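Local coordinates for possible prolidase (Bifidobacterium longum NCC2705, PDB 2P9B), which is a putative amidohydrolase-family enzyme, possibly a prolidase, thought to hydrolyse carbon–nitrogen bonds, its true substrate being uncertain, at residues A178-S181 / E185-R188; S162-A167 / A192-A197. All blocks are in the same frame, centred on the assembly; numbering follows the deposited sequence.

Interaction 1: A178-S181 / E185-R188; sequences ALTS and EEAR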
ATOM      1  N   ALA A 178       2.147   8.024  22.373  1.00 20.61           N
ATOM      2  CA  ALA A 178       3.378   7.706  23.073  1.00 21.03           C
ATOM      3  C   ALA A 178       3.257   6.636  24.146  1.00 20.77           C
ATOM      4  O   ALA A 178       2.429   6.733  25.052  1.00 21.64           O
ATOM      5  CB  ALA A 178       3.960   8.983  23.681  1.00 21.65           C
ATOM      6  N   LEU A 179       4.093   5.610  24.026  1.00 19.70           N
ATOM      7  CA  LEU A 179       4.141   4.531  24.997  1.00 19.26           C
ATOM      8  C   LEU A 179       5.427   4.814  25.767  1.00 21.13           C
ATOM      9  O   LEU A 179       6.527   4.657  25.233  1.00 19.98           O
ATOM     10  CB  LEU A 179       4.213   3.173  24.294  1.00 19.83           C
ATOM     11  CG  LEU A 179       3.027   2.843  23.383  1.00 19.37           C
ATOM     12  CD1 LEU A 179       3.218   1.462  22.768  1.00 18.62           C
ATOM     13  CD2 LEU A 179       1.737   2.895  24.185  1.00 17.62           C
ATOM     14  N   THR A 180       5.285   5.243  27.016  1.00 21.69           N
ATOM     15  CA  THR A 180       6.440   5.599  27.827  1.00 24.43           C
ATOM     16  C   THR A 180       6.692   4.725  29.047  1.00 25.64           C
ATOM     17  O   THR A 180       7.770   4.796  29.638  1.00 26.46           O
ATOM     18  CB  THR A 180       6.316   7.042  28.319  1.00 24.01           C
ATOM     19  OG1 THR A 180       5.155   7.156  29.152  1.00 24.91           O
ATOM     20  CG2 THR A 180       6.191   8.001  27.142  1.00 25.46           C
ATOM     21  N   SER A 181       5.715   3.912  29.433  1.00 26.22           N
ATOM     22  CA  SER A 181       5.874   3.060  30.609  1.00 27.42           C
ATOM     23  C   SER A 181       6.511   1.715  30.288  1.00 27.85           C
ATOM     24  O   SER A 181       7.105   1.082  31.161  1.00 27.71           O
ATOM     25  CB  SER A 181       4.524   2.834  31.288  1.00 27.57           C
ATOM     26  OG  SER A 181       3.722   1.943  30.536  1.00 27.48           O
ATOM     27  N   GLU A 185       0.101  -3.276  29.647  1.00 23.51           N
ATOM     28  CA  GLU A 185      -1.161  -2.620  29.983  1.00 24.08           C
ATOM     29  C   GLU A 185      -1.299  -1.257  29.321  1.00 21.76           C
ATOM     30  O   GLU A 185      -2.379  -0.898  28.852  1.00 22.42           O
ATOM     31  CB  GLU A 185      -1.310  -2.463  31.501  1.00 27.51           C
ATOM     32  CG  GLU A 185      -1.285  -3.769  32.269  1.00 34.22           C
ATOM     33  CD  GLU A 185       0.122  -4.285  32.506  1.00 36.21           C
ATOM     34  OE1 GLU A 185       0.261  -5.411  33.030  1.00 40.07           O
ATOM     35  OE2 GLU A 185       1.086  -3.565  32.179  1.00 38.25           O
ATOM     36  N   GLU A 186      -0.214  -0.490  29.293  1.00 20.76           N
ATOM     37  CA  GLU A 186      -0.252   0.826  28.671  1.00 19.77           C
ATOM     38  C   GLU A 186      -0.512   0.667  27.176  1.00 18.99           C
ATOM     39  O   GLU A 186      -1.310   1.395  26.598  1.00 17.72           O
ATOM     40  CB  GLU A 186       1.071   1.570  28.886  1.00 20.52           C
ATOM     41  CG  GLU A 186       1.168   2.868  28.093  1.00 21.89           C
ATOM     42  CD  GLU A 186       2.551   3.502  28.133  1.00 22.37           C
ATOM     43  OE1 GLU A 186       3.550   2.768  27.998  1.00 23.12           O
ATOM     44  OE2 GLU A 186       2.636   4.737  28.280  1.00 23.37           O
ATOM     45  N   ALA A 187       0.171  -0.297  26.562  1.00 18.31           N
ATOM     46  CA  ALA A 187       0.022  -0.555  25.136  1.00 17.47           C
ATOM     47  C   ALA A 187      -1.397  -0.993  24.774  1.00 17.19           C
ATOM     48  O   ALA A 187      -1.948  -0.557  23.765  1.00 17.20           O
ATOM     49  CB  ALA A 187       1.024  -1.622  24.689  1.00 17.22           C
ATOM     50  N   ARG A 188      -1.981  -1.864  25.591  1.00 17.66           N
ATOM     51  CA  ARG A 188      -3.332  -2.350  25.329  1.00 19.27           C
ATOM     52  C   ARG A 188      -4.338  -1.213  25.447  1.00 19.91           C
ATOM     53  O   ARG A 188      -5.295  -1.128  24.674  1.00 20.09           O
ATOM     54  CB  ARG A 188      -3.703  -3.473  26.306  1.00 20.59           C
ATOM     55  CG  ARG A 188      -4.997  -4.202  25.947  1.00 22.13           C
ATOM     56  CD  ARG A 188      -5.318  -5.314  26.942  1.00 25.39           C
ATOM     57  NE  ARG A 188      -4.405  -6.453  26.846  1.00 27.20           N
ATOM     58  CZ  ARG A 188      -4.481  -7.409  25.920  1.00 28.77           C
ATOM     59  NH1 ARG A 188      -5.433  -7.377  24.995  1.00 27.35           N
ATOM     60  NH2 ARG A 188      -3.605  -8.406  25.927  1.00 29.50           N
TER
HETATM   61  O   HOH W   1       3.018   7.663  27.561  1.00 31.45           O
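Glu186 reaches back from the first turn of helix 184-196 and plants its carboxylate on the backbone of Thr180 and Ser181, closing the loop that joins strand 177-178 to this helix. The unit is a strand-to-helix connection of an amidohydrolase chain, a family built on the TIM barrel. At the root of the side chain, Glu186 CB lies 3.1 Å from Ser181 OG. CG stands anti to the backbone N (chi1 172°), and with the chain extended beyond it the carboxylate is carried away from the helix to the loop; on the way CG passes Leu179 CD2 at 3.9 Å. OE1 takes two bonds from Ser181 on one face of the carboxylate: the backbone N comes in on the syn side but tilted out of the plane, at 2.8 Å, while OG donates from well above the plane at 2.7 Å. OE2 accepts from Thr180 N, likewise syn and somewhat out of plane, at 3.0 Å, so that consecutive amides hold the group and limit its rotation. Thr183 OG1 bonds both Ser181 OG and Glu186 N, tying the loop to the helix start a second time. Next to these bonds, Leu179 CD1 rests 4.2 Å from Ala187 CB. With an alanine here in place of Glu186, the amides of Thr180 and Ser181 and the Ser181 hydroxyl would probably be left without their acceptor and the loop less firmly set against the helix. One water finishes the loop side: it donates to Glu186 OE2 and Ala178 O and accepts from Thr180 OG1, at 2.7 Å from that hydroxyl.

Interaction 2: S162-A167 / A192-A197; sequences SGPLMA and AQNLKA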
ATOM      1  N   SER A 162      -5.269   4.048  10.075  1.00 10.19           N
ATOM      2  CA  SER A 162      -4.588   3.587  11.275  1.00  9.94           C
ATOM      3  C   SER A 162      -4.707   4.508  12.479  1.00 10.96           C
ATOM      4  O   SER A 162      -4.450   4.084  13.605  1.00 12.24           O
ATOM      5  CB  SER A 162      -3.102   3.432  10.978  1.00 10.48           C
ATOM      6  OG  SER A 162      -2.525   4.718  10.789  1.00 13.05           O
ATOM      7  N   GLY A 163      -5.089   5.760  12.256  1.00 11.44           N
ATOM      8  CA  GLY A 163      -5.117   6.688  13.372  1.00 11.73           C
ATOM      9  C   GLY A 163      -3.648   6.947  13.680  1.00 13.50           C
ATOM     10  O   GLY A 163      -2.786   6.585  12.872  1.00 12.32           O
ATOM     11  N   PRO A 164      -3.310   7.569  14.817  1.00 13.27           N
ATOM     12  CA  PRO A 164      -1.884   7.801  15.084  1.00 13.71           C
ATOM     13  C   PRO A 164      -1.110   6.512  15.336  1.00 13.62           C
ATOM     14  O   PRO A 164      -1.643   5.557  15.896  1.00 13.68           O
ATOM     15  CB  PRO A 164      -1.900   8.726  16.305  1.00 16.78           C
ATOM     16  CG  PRO A 164      -3.234   8.463  16.941  1.00 18.56           C
ATOM     17  CD  PRO A 164      -4.160   8.286  15.780  1.00 15.05           C
ATOM     18  N   LEU A 165       0.148   6.471  14.916  1.00 14.72           N
ATOM     19  CA  LEU A 165       0.923   5.260  15.140  1.00 15.33           C
ATOM     20  C   LEU A 165       1.329   5.212  16.603  1.00 15.18           C
ATOM     21  O   LEU A 165       1.325   6.233  17.292  1.00 16.17           O
ATOM     22  CB  LEU A 165       2.153   5.213  14.226  1.00 18.25           C
ATOM     23  CG  LEU A 165       3.276   6.235  14.389  1.00 18.59           C
ATOM     24  CD1 LEU A 165       4.158   5.869  15.573  1.00 19.07           C
ATOM     25  CD2 LEU A 165       4.103   6.252  13.111  1.00 21.43           C
HETATM   26  N   MSE A 166       1.658   4.019  17.079  1.00 15.94           N
HETATM   27  CA  MSE A 166       2.063   3.844  18.465  1.00 17.54           C
HETATM   28  C   MSE A 166       3.558   3.607  18.530  1.00 16.86           C
HETATM   29  O   MSE A 166       4.101   2.808  17.767  1.00 15.36           O
HETATM   30  CB  MSE A 166       1.328   2.657  19.075  1.00 23.89           C
HETATM   31  CG  MSE A 166      -0.178   2.750  18.914  1.00 32.79           C
HETATM   32 SE   MSE A 166      -1.083   1.143  19.426  1.00 33.27          SE
HETATM   33  CE  MSE A 166      -0.724   1.259  21.354  1.00 35.96           C
ATOM     34  N   ALA A 167       4.227   4.305  19.440  1.00 15.90           N
ATOM     35  CA  ALA A 167       5.667   4.147  19.558  1.00 17.41           C
ATOM     36  C   ALA A 167       6.228   4.830  20.784  1.00 18.66           C
ATOM     37  O   ALA A 167       5.550   5.609  21.452  1.00 17.85           O
ATOM     38  CB  ALA A 167       6.345   4.711  18.324  1.00 19.92           C
ATOM     39  N   ALA A 192      -6.702   0.379  22.396  1.00 15.18           N
ATOM     40  CA  ALA A 192      -8.144   0.442  22.626  1.00 15.44           C
ATOM     41  C   ALA A 192      -8.664   1.833  22.266  1.00 15.06           C
ATOM     42  O   ALA A 192      -9.773   1.981  21.738  1.00 15.21           O
ATOM     43  CB  ALA A 192      -8.463   0.129  24.078  1.00 16.36           C
ATOM     44  N   GLN A 193      -7.861   2.851  22.560  1.00 16.01           N
ATOM     45  CA  GLN A 193      -8.232   4.228  22.257  1.00 17.08           C
ATOM     46  C   GLN A 193      -8.392   4.386  20.749  1.00 15.93           C
ATOM     47  O   GLN A 193      -9.333   5.027  20.283  1.00 14.72           O
ATOM     48  CB  GLN A 193      -7.165   5.198  22.778  1.00 20.30           C
ATOM     49  CG  GLN A 193      -6.934   5.086  24.281  1.00 25.96           C
ATOM     50  CD  GLN A 193      -5.936   6.102  24.820  1.00 30.42           C
ATOM     51  OE1 GLN A 193      -4.814   6.214  24.325  1.00 32.73           O
ATOM     52  NE2 GLN A 193      -6.342   6.840  25.847  1.00 32.66           N
ATOM     53  N   ASN A 194      -7.472   3.801  19.990  1.00 15.09           N
ATOM     54  CA  ASN A 194      -7.544   3.881  18.540  1.00 14.48           C
ATOM     55  C   ASN A 194      -8.756   3.131  18.013  1.00 12.82           C
ATOM     56  O   ASN A 194      -9.473   3.632  17.157  1.00 13.27           O
ATOM     57  CB  ASN A 194      -6.275   3.313  17.901  1.00 15.32           C
ATOM     58  CG  ASN A 194      -5.265   4.390  17.562  1.00 17.72           C
ATOM     59  OD1 ASN A 194      -5.493   5.570  17.816  1.00 20.33           O
ATOM     60  ND2 ASN A 194      -4.142   3.985  16.979  1.00 16.50           N
ATOM     61  N   LEU A 195      -8.982   1.930  18.532  1.00 12.52           N
ATOM     62  CA  LEU A 195     -10.120   1.126  18.102  1.00 11.61           C
ATOM     63  C   LEU A 195     -11.432   1.850  18.407  1.00 12.01           C
ATOM     64  O   LEU A 195     -12.331   1.912  17.564  1.00 13.22           O
ATOM     65  CB  LEU A 195     -10.087  -0.239  18.800  1.00 12.59           C
ATOM     66  CG  LEU A 195      -8.903  -1.137  18.423  1.00 13.17           C
ATOM     67  CD1 LEU A 195      -8.842  -2.343  19.349  1.00 14.09           C
ATOM     68  CD2 LEU A 195      -9.048  -1.581  16.973  1.00 15.13           C
ATOM     69  N   LYS A 196     -11.540   2.396  19.614  1.00 12.20           N
ATOM     70  CA  LYS A 196     -12.741   3.120  20.014  1.00 13.69           C
ATOM     71  C   LYS A 196     -12.983   4.300  19.069  1.00 13.37           C
ATOM     72  O   LYS A 196     -14.128   4.649  18.775  1.00 13.42           O
ATOM     73  CB  LYS A 196     -12.598   3.613  21.462  1.00 13.84           C
ATOM     74  CG  LYS A 196     -13.778   4.445  21.977  1.00 15.02           C
ATOM     75  CD  LYS A 196     -15.103   3.689  21.874  1.00 17.95           C
ATOM     76  CE  LYS A 196     -16.273   4.591  22.261  1.00 19.55           C
ATOM     77  NZ  LYS A 196     -17.584   4.050  21.817  1.00 18.32           N
ATOM     78  N   ALA A 197     -11.895   4.896  18.586  1.00 13.08           N
ATOM     79  CA  ALA A 197     -11.974   6.035  17.678  1.00 14.10           C
ATOM     80  C   ALA A 197     -12.383   5.644  16.261  1.00 14.59           C
ATOM     81  O   ALA A 197     -12.649   6.512  15.427  1.00 17.59           O
ATOM     82  CB  ALA A 197     -10.645   6.770  17.649  1.00 14.65           C
TER
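A single buried side chain, Asn194, makes this contact: from the last turn of helix 184-196 it points toward the backbone of Ser162-Pro164, in the segment that leads into strand 166-167. Its amide works on two fronts. ND2 donates to Pro164 O at 3.1 Å, a fairly straight bond in which the acceptor lies almost exactly in the amide plane and the donor in the carbonyl plane. Ser162 O is also near, 3.4 Å from ND2, but the angle there is too poor for a bond. On the other side of the amide, OD1 is bonded to Tyr140 OH and lies 3.6 Å from Pro164 CD, the proline ring and the asparagine running past each other in opposite senses. Chi1 of Asn194 is -96°, well off a staggered position, and this twist swings the amide to where both of its ends meet partners.

In the chain the helix lies between strand 177-178 and strand 202-205, the latter probably a strand of the TIM barrel of this family, and Asn194 touches Ile177 and Ile202. Strand 166-167 pairs in parallel with 177-178, while the backbone of Met166 bonds Lys203 and Ala205; the selenomethionine side chain packs on Ala190 and Val191 of the helix.

Gly163 turns the chain with a positive phi of 72°. A beta carbon there would lie 3.3 Å from Asn194 OD1 and still closer to Pro164 CD, so a side chain at this position would crowd both the proline ring and the Asn194 amide. Before it, Ser162 OG donates to Gly163 O at 2.8 Å, on a lone pair, and bonds Gly136 N as well.

Helix 184-196 takes part in both contacts: interaction 1 fastens its first turn and interaction 2 its last turn, with centres about 12 Å apart. Between them the pieces meet directly. Leu179 N probably donates to Ala167 O (3.0 Å), a bond from just beyond strand 177-178 to the end of strand 166-167, and Met166 CE packs against the helix, 3.3 Å from Ala187 O and 4.1 Å from Leu179 CD2. Interaction 1 is the more peripheral, its centre about 27 Å from that of the chain against 19 Å for interaction 2. The Ser162 side chain lies near, without touching, His77, His79 and Asp345, whose arrangement is consistent with a vacant amidohydrolase metal site.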